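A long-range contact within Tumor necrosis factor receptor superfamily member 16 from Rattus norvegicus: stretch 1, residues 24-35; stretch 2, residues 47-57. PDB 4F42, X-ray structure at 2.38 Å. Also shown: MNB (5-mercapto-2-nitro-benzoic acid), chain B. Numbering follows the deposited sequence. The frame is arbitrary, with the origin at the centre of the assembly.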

ATOM      1  N   THR A  24       2.902   6.649   6.651  1.00 24.88           N
ATOM      2  CA  THR A  24       3.101   6.484   5.211  1.00 23.72           C
ATOM      3  C   THR A  24       1.898   5.814   4.523  1.00 23.09           C
ATOM      4  O   THR A  24       1.520   6.197   3.409  1.00 22.75           O
ATOM      5  N   TRP A  25       1.280   4.844   5.200  1.00 22.42           N
ATOM      6  CA  TRP A  25       0.106   4.156   4.654  1.00 21.71           C
ATOM      7  C   TRP A  25      -1.062   5.120   4.429  1.00 21.81           C
ATOM      8  O   TRP A  25      -1.803   4.989   3.448  1.00 21.75           O
ATOM      9  N   ARG A  26      -1.214   6.087   5.332  1.00 21.53           N
ATOM     10  CA  ARG A  26      -2.221   7.146   5.172  1.00 21.63           C
ATOM     11  C   ARG A  26      -1.955   8.003   3.926  1.00 21.13           C
ATOM     12  O   ARG A  26      -2.863   8.270   3.145  1.00 21.51           O
ATOM     13  N   HIS A  27      -0.705   8.411   3.735  1.00 20.65           N
ATOM     14  CA  HIS A  27      -0.321   9.220   2.576  1.00 20.22           C
ATOM     15  C   HIS A  27      -0.599   8.443   1.289  1.00 19.87           C
ATOM     16  O   HIS A  27      -1.183   8.975   0.342  1.00 19.37           O
ATOM     17  N   LEU A  28      -0.203   7.171   1.288  1.00 19.55           N
ATOM     18  CA  LEU A  28      -0.426   6.277   0.150  1.00 19.33           C
ATOM     19  C   LEU A  28      -1.908   6.068  -0.138  1.00 19.26           C
ATOM     20  O   LEU A  28      -2.340   6.147  -1.290  1.00 19.65           O
ATOM     21  N   ALA A  29      -2.684   5.802   0.908  1.00 19.16           N
ATOM     22  CA  ALA A  29      -4.112   5.605   0.755  1.00 19.08           C
ATOM     23  C   ALA A  29      -4.757   6.824   0.092  1.00 19.08           C
ATOM     24  O   ALA A  29      -5.580   6.673  -0.806  1.00 19.28           O
ATOM     25  N   GLY A  30      -4.358   8.024   0.518  1.00 18.76           N
ATOM     26  CA  GLY A  30      -4.801   9.261  -0.125  1.00 18.27           C
ATOM     27  C   GLY A  30      -4.586   9.221  -1.628  1.00 18.20           C
ATOM     28  O   GLY A  30      -5.501   9.510  -2.399  1.00 18.09           O
ATOM     29  N   GLU A  31      -3.374   8.838  -2.034  1.00 18.02           N
ATOM     30  CA  GLU A  31      -2.994   8.703  -3.443  1.00 17.85           C
ATOM     31  C   GLU A  31      -3.806   7.631  -4.180  1.00 17.88           C
ATOM     32  O   GLU A  31      -4.124   7.782  -5.361  1.00 17.80           O
ATOM     33  N   LEU A  32      -4.145   6.554  -3.477  1.00 18.23           N
ATOM     34  CA  LEU A  32      -4.952   5.477  -4.060  1.00 18.41           C
ATOM     35  C   LEU A  32      -6.445   5.845  -4.153  1.00 18.94           C
ATOM     36  O   LEU A  32      -7.252   5.095  -4.717  1.00 19.19           O
ATOM     37  N   GLY A  33      -6.797   7.011  -3.619  1.00 19.28           N
ATOM     38  CA  GLY A  33      -8.129   7.582  -3.799  1.00 19.86           C
ATOM     39  C   GLY A  33      -9.100   7.413  -2.637  1.00 20.15           C
ATOM     40  O   GLY A  33     -10.301   7.594  -2.818  1.00 20.65           O
ATOM     41  N   TYR A  34      -8.582   7.072  -1.457  1.00 19.91           N
ATOM     42  CA  TYR A  34      -9.383   6.912  -0.250  1.00 19.87           C
ATOM     43  C   TYR A  34      -9.577   8.243   0.469  1.00 20.15           C
ATOM     44  O   TYR A  34      -8.616   8.972   0.690  1.00 20.33           O
ATOM     45  N   GLN A  35     -10.812   8.548   0.861  1.00 20.56           N
ATOM     46  CA  GLN A  35     -11.094   9.768   1.622  1.00 21.05           C
ATOM     47  C   GLN A  35     -10.579   9.653   3.070  1.00 21.19           C
ATOM     48  O   GLN A  35     -10.353   8.537   3.556  1.00 21.60           O
ATOM     49  N   CYS A  47      -3.913  -4.342  12.034  1.00 19.42           N
ATOM     50  CA  CYS A  47      -2.930  -3.935  11.033  1.00 19.47           C
ATOM     51  C   CYS A  47      -3.578  -3.049   9.980  1.00 19.23           C
ATOM     52  O   CYS A  47      -4.104  -3.548   8.985  1.00 19.15           O
ATOM     53  N   PRO A  48      -3.553  -1.724  10.198  1.00 19.43           N
ATOM     54  CA  PRO A  48      -4.211  -0.802   9.275  1.00 19.30           C
ATOM     55  C   PRO A  48      -3.648  -0.871   7.851  1.00 19.38           C
ATOM     56  O   PRO A  48      -4.427  -0.868   6.896  1.00 19.50           O
ATOM     57  N   VAL A  49      -2.326  -0.953   7.714  1.00 19.23           N
ATOM     58  CA  VAL A  49      -1.700  -1.069   6.393  1.00 19.56           C
ATOM     59  C   VAL A  49      -2.187  -2.325   5.665  1.00 19.58           C
ATOM     60  O   VAL A  49      -2.668  -2.249   4.538  1.00 19.54           O
ATOM     61  N   ARG A  50      -2.065  -3.475   6.322  1.00 19.88           N
ATOM     62  CA  ARG A  50      -2.510  -4.742   5.748  1.00 20.36           C
ATOM     63  C   ARG A  50      -3.996  -4.719   5.368  1.00 20.46           C
ATOM     64  O   ARG A  50      -4.377  -5.195   4.294  1.00 20.32           O
ATOM     65  N   ALA A  51      -4.819  -4.165   6.257  1.00 20.31           N
ATOM     66  CA  ALA A  51      -6.258  -4.011   6.014  1.00 20.19           C
ATOM     67  C   ALA A  51      -6.547  -3.134   4.787  1.00 19.91           C
ATOM     68  O   ALA A  51      -7.418  -3.462   3.987  1.00 20.40           O
ATOM     69  N   LEU A  52      -5.800  -2.042   4.642  1.00 19.59           N
ATOM     70  CA  LEU A  52      -5.963  -1.119   3.525  1.00 19.34           C
ATOM     71  C   LEU A  52      -5.648  -1.800   2.211  1.00 19.67           C
ATOM     72  O   LEU A  52      -6.439  -1.754   1.277  1.00 20.37           O
ATOM     73  N   LEU A  53      -4.482  -2.432   2.154  1.00 19.86           N
ATOM     74  CA  LEU A  53      -3.996  -3.093   0.959  1.00 19.92           C
ATOM     75  C   LEU A  53      -4.808  -4.322   0.564  1.00 20.48           C
ATOM     76  O   LEU A  53      -4.899  -4.637  -0.617  1.00 20.75           O
ATOM     77  N   ALA A  54      -5.392  -5.011   1.547  1.00 20.99           N
ATOM     78  CA  ALA A  54      -6.302  -6.132   1.296  1.00 21.38           C
ATOM     79  C   ALA A  54      -7.593  -5.640   0.657  1.00 21.83           C
ATOM     80  O   ALA A  54      -8.140  -6.292  -0.234  1.00 22.07           O
ATOM     81  N   SER A  55      -8.076  -4.495   1.134  1.00 22.31           N
ATOM     82  CA  SER A  55      -9.249  -3.839   0.572  1.00 22.92           C
ATOM     83  C   SER A  55      -8.935  -3.340  -0.843  1.00 23.36           C
ATOM     84  O   SER A  55      -9.599  -3.743  -1.802  1.00 23.67           O
ATOM     85  N   TRP A  56      -7.920  -2.477  -0.962  1.00 23.54           N
ATOM     86  CA  TRP A  56      -7.443  -1.974  -2.259  1.00 23.78           C
ATOM     87  C   TRP A  56      -7.171  -3.121  -3.242  1.00 24.71           C
ATOM     88  O   TRP A  56      -7.649  -3.106  -4.378  1.00 24.47           O
ATOM     89  N   GLY A  57      -6.424  -4.118  -2.769  1.00 25.93           N
ATOM     90  CA  GLY A  57      -6.008  -5.275  -3.559  1.00 27.59           C
ATOM     91  C   GLY A  57      -7.130  -6.111  -4.137  1.00 28.89           C
ATOM     92  O   GLY A  57      -6.891  -6.961  -5.006  1.00 28.71           O
TER

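Two nearly parallel helices pack here through a mostly apolar interface in which aliphatic groups cover the faces of three aromatic rings, with a single hydrogen bond between side chains near its C-terminal end. The axes of helix 24-32 and helix 48-56 approach to 10.1 Å and run in the same sense at 18°, so the register advances together: Trp25 CA lies 5.8 Å from Val49 CA, Ala29 CA 7.5 Å from Leu52 CA, and Leu32 CA 8.1 Å from Trp56 CA. The contact buries 541 Å², both sides summed.

At the N-terminal end Trp25 points toward the second helix with chi1 p (71°) and chi2 -83°. This places one face of its indole against Pro48, whose CB lies 3.8 Å from the centroid of the six-membered ring and 20° off the normal, a CH-pi contact. Val49, chi1 t, brings CG2 to 3.8 Å from Trp25 CB, while Leu52 CD2 sits at the ring edge, 4.4 Å from Trp25 CE3.

Leu52 occupies the middle. Its chi1 is t, but chi2 at 91° lies between wells. Leu52 CD1 reaches 3.5 Å from Ala29 CB and also covers one face of Tyr34, 3.9 Å from the ring centroid and 13° off the normal. Both methyls meet Ala29, since Leu52 CD2 lies 3.8 Å from Ala29 CB as well as at the edge of Trp25. Beside this group, Leu28 (t, p) and Leu53 (m, t) make a looser contact, CD2 to CD2 at 4.4 Å; Leu53 starts away from the first stretch, but its end comes nearer.

Farther along, Leu32 (m, t) lays CD1 over the five-membered ring of Trp56, 3.9 Å from its centroid and only 5° off the normal, and its CD2 lies 3.8 Å from Trp56 CE2. Trp56 has chi1 t and chi2 74°.

Gly33, with phi at 101°, ends the first helix in a Schellman motif, including Tyr34 N to Ala29 O at 3.1 Å. Just beyond it, Tyr34 (chi1 m, chi2 -90°) points toward the second helix. Its OH hydrogen-bonds Ser55 OG at 3.3 Å, and Ser55 adopts chi1 t. Tyr34 OH also lies 3.1 Å from Trp56 N, but the poor angle excludes a hydrogen bond; that amide instead donates to Leu52 O at 2.8 Å.

The bound MNB lies outside this packing: its C4 is over one face of the Arg50 guanidinium, with C3 3.5 Å from Arg50 NH2, and Arg50 makes no contact with the first stretch.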

ATOM      1  CB  THR A  24       4.414   5.739   4.900  1.00 23.66           C
ATOM      2  OG1 THR A  24       5.468   6.274   5.712  1.00 24.04           O
ATOM      3  CG2 THR A  24       4.792   5.915   3.447  1.00 23.46           C
ATOM      4  CB  TRP A  25      -0.313   2.973   5.536  1.00 21.36           C
ATOM      5  CG  TRP A  25      -0.912   3.355   6.855  1.00 20.25           C
ATOM      6  CD1 TRP A  25      -0.240   3.682   7.994  1.00 19.44           C
ATOM      7  CD2 TRP A  25      -2.310   3.453   7.171  1.00 19.36           C
ATOM      8  NE1 TRP A  25      -1.125   3.975   8.998  1.00 19.55           N
ATOM      9  CE2 TRP A  25      -2.403   3.837   8.523  1.00 18.86           C
ATOM     10  CE3 TRP A  25      -3.490   3.245   6.443  1.00 18.53           C
ATOM     11  CZ2 TRP A  25      -3.629   4.024   9.165  1.00 18.24           C
ATOM     12  CZ3 TRP A  25      -4.707   3.436   7.080  1.00 17.74           C
ATOM     13  CH2 TRP A  25      -4.767   3.823   8.426  1.00 18.24           C
ATOM     14  CB  ARG A  26      -2.308   8.017   6.431  1.00 21.43           C
ATOM     15  CG  ARG A  26      -2.571   7.224   7.723  1.00 22.87           C
ATOM     16  CD  ARG A  26      -2.768   8.134   8.931  1.00 24.87           C
ATOM     17  NE  ARG A  26      -3.885   9.047   8.688  1.00 28.89           N
ATOM     18  CZ  ARG A  26      -5.123   8.879   9.156  1.00 29.59           C
ATOM     19  NH1 ARG A  26      -5.422   7.840   9.935  1.00 29.45           N
ATOM     20  NH2 ARG A  26      -6.062   9.764   8.852  1.00 29.46           N
ATOM     21  CB  HIS A  27       1.157   9.643   2.661  1.00 20.10           C
ATOM     22  CG  HIS A  27       1.561  10.170   4.009  1.00 19.79           C
ATOM     23  ND1 HIS A  27       2.818   9.974   4.539  1.00 19.11           N
ATOM     24  CD2 HIS A  27       0.864  10.865   4.942  1.00 18.19           C
ATOM     25  CE1 HIS A  27       2.883  10.542   5.732  1.00 18.92           C
ATOM     26  NE2 HIS A  27       1.711  11.091   5.998  1.00 17.70           N
ATOM     27  CB  LEU A  28       0.266   4.935   0.385  1.00 19.16           C
ATOM     28  CG  LEU A  28       0.000   3.796  -0.589  1.00 19.28           C
ATOM     29  CD1 LEU A  28       0.564   4.131  -1.957  1.00 19.33           C
ATOM     30  CD2 LEU A  28       0.631   2.531  -0.052  1.00 19.44           C
ATOM     31  CB  ALA A  29      -4.748   5.313   2.077  1.00 19.16           C
ATOM     32  CB  GLU A  31      -1.488   8.421  -3.549  1.00 17.81           C
ATOM     33  CG  GLU A  31      -0.930   8.248  -4.959  1.00 17.34           C
ATOM     34  CD  GLU A  31      -1.176   9.438  -5.888  1.00 18.41           C
ATOM     35  OE1 GLU A  31      -1.263  10.600  -5.411  1.00 18.26           O
ATOM     36  OE2 GLU A  31      -1.265   9.205  -7.116  1.00 17.03           O
ATOM     37  CB  LEU A  32      -4.732   4.169  -3.296  1.00 18.07           C
ATOM     38  CG  LEU A  32      -3.319   3.570  -3.290  1.00 16.96           C
ATOM     39  CD1 LEU A  32      -3.266   2.410  -2.320  1.00 15.40           C
ATOM     40  CD2 LEU A  32      -2.903   3.114  -4.677  1.00 16.27           C
ATOM     41  CB  TYR A  34      -8.692   5.940   0.707  1.00 19.77           C
ATOM     42  CG  TYR A  34      -8.722   4.498   0.283  1.00 19.24           C
ATOM     43  CD1 TYR A  34      -9.763   3.669   0.676  1.00 19.41           C
ATOM     44  CD2 TYR A  34      -7.699   3.954  -0.502  1.00 19.92           C
ATOM     45  CE1 TYR A  34      -9.804   2.335   0.297  1.00 20.10           C
ATOM     46  CE2 TYR A  34      -7.730   2.611  -0.899  1.00 19.41           C
ATOM     47  CZ  TYR A  34      -8.785   1.815  -0.485  1.00 20.09           C
ATOM     48  OH  TYR A  34      -8.851   0.503  -0.853  1.00 21.07           O
ATOM     49  CB  GLN A  35     -12.589  10.106   1.585  1.00 21.18           C
ATOM     50  CG  GLN A  35     -13.144  10.439   0.200  1.00 22.41           C
ATOM     51  CD  GLN A  35     -12.424  11.593  -0.473  1.00 24.46           C
ATOM     52  OE1 GLN A  35     -11.875  11.442  -1.566  1.00 25.73           O
ATOM     53  NE2 GLN A  35     -12.413  12.747   0.180  1.00 25.11           N
ATOM     54  CB  CYS A  47      -2.300  -5.161  10.389  1.00 19.46           C
ATOM     55  SG  CYS A  47      -1.755  -6.396  11.599  1.00 21.85           S
ATOM     56  CB  PRO A  48      -3.974   0.568   9.909  1.00 19.23           C
ATOM     57  CG  PRO A  48      -3.731   0.280  11.354  1.00 19.78           C
ATOM     58  CD  PRO A  48      -2.993  -1.020  11.367  1.00 19.41           C
ATOM     59  CB  VAL A  49      -0.144  -1.101   6.458  1.00 19.62           C
ATOM     60  CG1 VAL A  49       0.427  -0.736   5.107  1.00 19.73           C
ATOM     61  CG2 VAL A  49       0.396  -0.145   7.533  1.00 20.44           C
ATOM     62  CB  ARG A  50      -2.230  -5.887   6.716  1.00 20.44           C
ATOM     63  CG  ARG A  50      -2.729  -7.241   6.240  1.00 20.73           C
ATOM     64  CD  ARG A  50      -2.294  -8.320   7.199  1.00 22.84           C
ATOM     65  NE  ARG A  50      -0.836  -8.419   7.282  1.00 24.22           N
ATOM     66  CZ  ARG A  50      -0.176  -9.230   8.109  1.00 25.57           C
ATOM     67  NH1 ARG A  50      -0.837 -10.027   8.952  1.00 24.29           N
ATOM     68  NH2 ARG A  50       1.157  -9.242   8.091  1.00 25.61           N
ATOM     69  CB  ALA A  51      -6.957  -3.453   7.263  1.00 19.55           C
ATOM     70  CB  LEU A  52      -5.057   0.103   3.685  1.00 18.92           C
ATOM     71  CG  LEU A  52      -5.007   1.014   2.451  1.00 18.68           C
ATOM     72  CD1 LEU A  52      -6.074   2.082   2.535  1.00 18.45           C
ATOM     73  CD2 LEU A  52      -3.629   1.638   2.310  1.00 18.57           C
ATOM     74  CB  LEU A  53      -2.512  -3.435   1.133  1.00 19.95           C
ATOM     75  CG  LEU A  53      -1.611  -2.197   1.311  1.00 19.66           C
ATOM     76  CD1 LEU A  53      -0.227  -2.585   1.776  1.00 19.27           C
ATOM     77  CD2 LEU A  53      -1.546  -1.345   0.033  1.00 18.89           C
ATOM     78  CB  ALA A  54      -6.613  -6.863   2.587  1.00 21.20           C
ATOM     79  CB  SER A  55      -9.700  -2.690   1.481  1.00 22.84           C
ATOM     80  OG  SER A  55     -10.534  -1.772   0.792  1.00 23.17           O
ATOM     81  CB  TRP A  56      -6.179  -1.115  -2.071  1.00 23.21           C
ATOM     82  CG  TRP A  56      -5.549  -0.664  -3.359  1.00 21.27           C
ATOM     83  CD1 TRP A  56      -6.016   0.312  -4.206  1.00 20.23           C
ATOM     84  CD2 TRP A  56      -4.349  -1.171  -3.955  1.00 19.10           C
ATOM     85  NE1 TRP A  56      -5.180   0.440  -5.284  1.00 20.15           N
ATOM     86  CE2 TRP A  56      -4.150  -0.459  -5.160  1.00 20.32           C
ATOM     87  CE3 TRP A  56      -3.423  -2.153  -3.590  1.00 18.39           C
ATOM     88  CZ2 TRP A  56      -3.053  -0.703  -6.001  1.00 20.22           C
ATOM     89  CZ3 TRP A  56      -2.339  -2.399  -4.425  1.00 17.69           C
ATOM     90  CH2 TRP A  56      -2.159  -1.677  -5.614  1.00 18.65           C
TER
HETATM   91  C6  MNB B 101       2.262  -4.441  11.877  1.00 34.05           C
HETATM   92  C1  MNB B 101       3.381  -4.490  11.052  1.00 35.81           C
HETATM   93  C2  MNB B 101       3.465  -5.532   9.970  1.00 35.92           C
HETATM   94  C3  MNB B 101       2.393  -6.418   9.844  1.00 34.82           C
HETATM   95  C4  MNB B 101       1.297  -6.323  10.701  1.00 34.25           C
HETATM   96  C5  MNB B 101       1.227  -5.350  11.701  1.00 33.39           C
HETATM   97  S5  MNB B 101      -0.124  -5.289  12.734  1.00 30.45           S
HETATM   98  C10 MNB B 101       4.450  -3.473  11.305  1.00 37.17           C
HETATM   99  O12 MNB B 101       5.584  -3.856  11.658  1.00 38.38           O
HETATM  100  O11 MNB B 101       4.167  -2.262  11.172  1.00 38.82           O
HETATM  101  N7  MNB B 101       4.571  -5.657   9.086  1.00 36.39           N
HETATM  102  O9  MNB B 101       4.788  -6.703   8.470  1.00 34.94           O
HETATM  103  O8  MNB B 101       5.337  -4.724   8.918  1.00 37.00           O